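Local atomic coordinates of thiamine phosphate pyrophosphorylase (Bacteroides thetaiotaomicron VPI-5482, PDB entry 3CEU), a protein that probably makes thiamine phosphate, a step on the way to thiamine diphosphate. Residues H90-V101 with F107-P115. Sequence-based numbering, arbitrary orientation.
Sequences HVSCSCHSVEEV and FYDYVFMSP
V101 drops from helix 98-102 onto the strand that follows it, its CG2 3.6 Å from M113 CG (a selenomethionine) and its CG1 against V111 CG2. Strand 90-95, this helix and strand 110-113 form a beta-alpha-beta unit of the TIM barrel, and the helix packs on V111 and M113, on the sheet face they share with C93 and C95. C95 SG packs on V111 CB, while V98 CG2 reaches the bent end of M113 and also touches helix 131-139. Further along the same face, C93 SG stands over the ring of Y108, 3.5 Å from its centroid; the C93 chi1 of 75°, with SG between backbone N and carbonyl carbon, sets the sulfur there, and CB lies over the same face of the ring. V91 CG2 meets the Y108 ring at its edge.

The two strands run parallel, 26° apart. F112 is held through both its backbone N and its O: its N donates to C93 O and its O accepts from C95 N. S114 N continues the pairing to C95 O. On the other face, toward the barrel interior, S94 OG lies 3.6 Å from F112 CB; the hydroxyls of S92 and S94 bond to H75, and that of Y110 to H31.

At the N-terminal end H90 meets two partners. Its ring edge points at the face of Y110, planes 62° apart, and D109 CB sits over one of its own faces, the carboxylate stacked nearly parallel to the imidazole. D109 then closes a two-bond clasp on V91: its backbone N donates to V91 O, and V91 N meets D109 OD2 at 2.8 Å, nearly in line with the carboxylate C-O bond.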
loop_
_atom_site.group_PDB
_atom_site.type_symbol
_atom_site.label_atom_id
_atom_site.label_comp_id
_atom_site.label_asym_id
_atom_site.label_seq_id
_atom_site.Cartn_x
_atom_site.Cartn_y
_atom_site.Cartn_z
ATOM N N HIS A 90 6.095 -13.466 1.283
ATOM C CA HIS A 90 4.859 -12.713 1.424
ATOM C C HIS A 90 4.181 -12.497 0.073
ATOM O O HIS A 90 4.772 -11.951 -0.859
ATOM C CB HIS A 90 5.161 -11.367 2.092
ATOM C CG HIS A 90 3.942 -10.581 2.458
ATOM N ND1 HIS A 90 3.172 -9.918 1.527
ATOM C CD2 HIS A 90 3.345 -10.372 3.657
ATOM C CE1 HIS A 90 2.153 -9.336 2.134
ATOM N NE2 HIS A 90 2.234 -9.596 3.426
ATOM N N VAL A 91 2.941 -12.942 -0.037
ATOM C CA VAL A 91 2.206 -12.766 -1.271
ATOM C C VAL A 91 0.919 -12.055 -0.906
ATOM O O VAL A 91 0.392 -12.256 0.186
ATOM C CB VAL A 91 1.884 -14.122 -1.931
ATOM C CG1 VAL A 91 1.020 -14.950 -1.000
ATOM C CG2 VAL A 91 1.191 -13.903 -3.265
ATOM N N SER A 92 0.425 -11.216 -1.812
ATOM C CA SER A 92 -0.807 -10.466 -1.582
ATOM C C SER A 92 -1.461 -10.150 -2.913
ATOM O O SER A 92 -0.808 -10.210 -3.954
ATOM C CB SER A 92 -0.502 -9.156 -0.861
ATOM O OG SER A 92 0.260 -8.305 -1.698
ATOM N N CYS A 93 -2.746 -9.793 -2.871
ATOM C CA CYS A 93 -3.506 -9.452 -4.082
ATOM C C CYS A 93 -4.681 -8.537 -3.759
ATOM O O CYS A 93 -4.983 -8.277 -2.600
ATOM C CB CYS A 93 -4.061 -10.714 -4.741
ATOM S SG CYS A 93 -5.474 -11.407 -3.867
ATOM N N SER A 94 -5.355 -8.074 -4.802
ATOM C CA SER A 94 -6.497 -7.191 -4.646
ATOM C C SER A 94 -7.823 -7.904 -4.881
ATOM O O SER A 94 -7.931 -8.797 -5.730
ATOM C CB SER A 94 -6.386 -6.014 -5.619
ATOM O OG SER A 94 -5.234 -5.237 -5.361
ATOM N N CYS A 95 -8.833 -7.509 -4.119
ATOM C CA CYS A 95 -10.159 -8.084 -4.280
ATOM C C CYS A 95 -11.090 -6.893 -4.491
ATOM O O CYS A 95 -10.788 -5.784 -4.045
ATOM C CB CYS A 95 -10.550 -8.892 -3.041
ATOM S SG CYS A 95 -9.477 -10.334 -2.699
ATOM N N HIS A 96 -12.208 -7.119 -5.179
ATOM C CA HIS A 96 -13.150 -6.044 -5.476
ATOM C C HIS A 96 -14.606 -6.344 -5.145
ATOM O O HIS A 96 -15.507 -5.907 -5.852
ATOM C CB HIS A 96 -13.046 -5.652 -6.952
ATOM C CG HIS A 96 -11.641 -5.615 -7.465
ATOM N ND1 HIS A 96 -11.016 -6.722 -7.995
ATOM C CD2 HIS A 96 -10.723 -4.619 -7.481
ATOM C CE1 HIS A 96 -9.775 -6.413 -8.316
ATOM N NE2 HIS A 96 -9.568 -5.142 -8.015
ATOM N N SER A 97 -14.834 -7.085 -4.071
ATOM C CA SER A 97 -16.186 -7.411 -3.638
ATOM C C SER A 97 -16.050 -8.092 -2.298
ATOM O O SER A 97 -15.000 -8.659 -1.987
ATOM C CB SER A 97 -16.885 -8.355 -4.631
ATOM O OG SER A 97 -16.349 -9.668 -4.569
ATOM N N VAL A 98 -17.104 -8.032 -1.498
ATOM C CA VAL A 98 -17.083 -8.659 -0.188
ATOM C C VAL A 98 -16.903 -10.163 -0.345
ATOM O O VAL A 98 -16.219 -10.804 0.455
ATOM C CB VAL A 98 -18.381 -8.354 0.581
ATOM C CG1 VAL A 98 -18.401 -9.096 1.904
ATOM C CG2 VAL A 98 -18.484 -6.848 0.819
ATOM N N GLU A 99 -17.504 -10.720 -1.393
ATOM C CA GLU A 99 -17.392 -12.149 -1.649
ATOM C C GLU A 99 -15.942 -12.528 -1.986
ATOM O O GLU A 99 -15.422 -13.512 -1.464
ATOM C CB GLU A 99 -18.326 -12.561 -2.798
ATOM C CG GLU A 99 -18.511 -14.074 -2.943
ATOM C CD GLU A 99 -19.267 -14.467 -4.205
ATOM O OE1 GLU A 99 -19.568 -15.670 -4.364
ATOM O OE2 GLU A 99 -19.560 -13.578 -5.041
ATOM N N GLU A 100 -15.292 -11.749 -2.850
ATOM C CA GLU A 100 -13.910 -12.042 -3.224
ATOM C C GLU A 100 -13.006 -12.149 -2.002
ATOM O O GLU A 100 -12.292 -13.144 -1.825
ATOM C CB GLU A 100 -13.356 -10.982 -4.186
ATOM C CG GLU A 100 -13.435 -11.411 -5.647
ATOM C CD GLU A 100 -12.712 -10.467 -6.603
ATOM O OE1 GLU A 100 -11.570 -10.045 -6.303
ATOM O OE2 GLU A 100 -13.275 -10.172 -7.680
ATOM N N VAL A 101 -13.045 -11.121 -1.159
ATOM C CA VAL A 101 -12.240 -11.085 0.054
ATOM C C VAL A 101 -12.558 -12.305 0.880
ATOM O O VAL A 101 -11.668 -12.919 1.471
ATOM C CB VAL A 101 -12.575 -9.866 0.929
ATOM C CG1 VAL A 101 -11.712 -9.885 2.171
ATOM C CG2 VAL A 101 -12.382 -8.574 0.146
ATOM N N PHE A 107 -5.875 -17.122 1.632
ATOM C CA PHE A 107 -4.882 -17.669 0.727
ATOM C C PHE A 107 -3.764 -16.667 0.472
ATOM O O PHE A 107 -2.900 -16.879 -0.380
ATOM C CB PHE A 107 -5.563 -18.066 -0.576
ATOM C CG PHE A 107 -6.585 -19.140 -0.400
ATOM C CD1 PHE A 107 -6.198 -20.425 -0.039
ATOM C CD2 PHE A 107 -7.942 -18.862 -0.539
ATOM C CE1 PHE A 107 -7.149 -21.419 0.180
ATOM C CE2 PHE A 107 -8.898 -19.851 -0.320
ATOM C CZ PHE A 107 -8.497 -21.131 0.041
ATOM N N TYR A 108 -3.791 -15.573 1.223
ATOM C CA TYR A 108 -2.783 -14.534 1.094
ATOM C C TYR A 108 -2.433 -14.019 2.475
ATOM O O TYR A 108 -3.172 -14.245 3.433
ATOM C CB TYR A 108 -3.321 -13.385 0.241
ATOM C CG TYR A 108 -3.570 -13.773 -1.202
ATOM C CD1 TYR A 108 -2.529 -13.780 -2.133
ATOM C CD2 TYR A 108 -4.833 -14.183 -1.622
ATOM C CE1 TYR A 108 -2.744 -14.191 -3.446
ATOM C CE2 TYR A 108 -5.055 -14.599 -2.931
ATOM C CZ TYR A 108 -4.004 -14.599 -3.836
ATOM O OH TYR A 108 -4.216 -15.008 -5.125
ATOM N N ASP A 109 -1.301 -13.336 2.580
ATOM C CA ASP A 109 -0.885 -12.771 3.853
ATOM C C ASP A 109 -1.853 -11.655 4.200
ATOM O O ASP A 109 -2.131 -11.394 5.373
ATOM C CB ASP A 109 0.542 -12.266 3.736
ATOM C CG ASP A 109 1.527 -13.399 3.608
ATOM O OD1 ASP A 109 1.778 -14.077 4.627
ATOM O OD2 ASP A 109 2.027 -13.639 2.493
ATOM N N TYR A 110 -2.359 -11.007 3.154
ATOM C CA TYR A 110 -3.361 -9.956 3.262
ATOM C C TYR A 110 -3.785 -9.573 1.876
ATOM O O TYR A 110 -3.066 -9.823 0.915
ATOM C CB TYR A 110 -2.865 -8.714 4.018
ATOM C CG TYR A 110 -1.704 -7.918 3.441
ATOM C CD1 TYR A 110 -1.781 -7.295 2.192
ATOM C CD2 TYR A 110 -0.564 -7.695 4.205
ATOM C CE1 TYR A 110 -0.745 -6.464 1.732
ATOM C CE2 TYR A 110 0.462 -6.871 3.757
ATOM C CZ TYR A 110 0.370 -6.259 2.526
ATOM O OH TYR A 110 1.406 -5.441 2.119
ATOM N N VAL A 111 -4.970 -8.992 1.764
ATOM C CA VAL A 111 -5.475 -8.571 0.473
ATOM C C VAL A 111 -5.970 -7.138 0.552
ATOM O O VAL A 111 -6.271 -6.629 1.635
ATOM C CB VAL A 111 -6.655 -9.456 0.003
ATOM C CG1 VAL A 111 -6.258 -10.928 0.019
ATOM C CG2 VAL A 111 -7.868 -9.218 0.879
ATOM N N PHE A 112 -6.044 -6.497 -0.608
ATOM C CA PHE A 112 -6.545 -5.133 -0.721
ATOM C C PHE A 112 -8.035 -5.259 -1.006
ATOM O O PHE A 112 -8.486 -6.281 -1.518
ATOM C CB PHE A 112 -5.888 -4.408 -1.908
ATOM C CG PHE A 112 -4.508 -3.884 -1.624
ATOM C CD1 PHE A 112 -3.864 -4.191 -0.430
ATOM C CD2 PHE A 112 -3.856 -3.067 -2.541
ATOM C CE1 PHE A 112 -2.598 -3.697 -0.153
ATOM C CE2 PHE A 112 -2.588 -2.569 -2.268
ATOM C CZ PHE A 112 -1.961 -2.887 -1.066
HETATM N N MSE A 113 -8.807 -4.236 -0.668
HETATM C CA MSE A 113 -10.227 -4.262 -0.967
HETATM C C MSE A 113 -10.566 -2.898 -1.550
HETATM O O MSE A 113 -10.297 -1.864 -0.927
HETATM C CB MSE A 113 -11.061 -4.519 0.287
HETATM C CG MSE A 113 -12.490 -4.934 -0.021
HETATM SE SE MSE A 113 -13.679 -4.883 1.505
HETATM C CE MSE A 113 -15.247 -4.137 0.638
ATOM N N SER A 114 -11.150 -2.895 -2.745
ATOM C CA SER A 114 -11.495 -1.646 -3.422
ATOM C C SER A 114 -12.573 -1.866 -4.474
ATOM O O SER A 114 -12.846 -3.005 -4.857
ATOM C CB SER A 114 -10.256 -1.095 -4.106
ATOM O OG SER A 114 -9.807 -2.008 -5.082
ATOM N N PRO A 115 -13.209 -0.777 -4.950
ATOM C CA PRO A 115 -12.994 0.629 -4.563
ATOM C C PRO A 115 -13.866 1.008 -3.361
ATOM O O PRO A 115 -15.092 1.036 -3.470
ATOM C CB PRO A 115 -13.404 1.416 -5.816
ATOM C CG PRO A 115 -13.360 0.396 -6.937
ATOM C CD PRO A 115 -13.879 -0.851 -6.258
#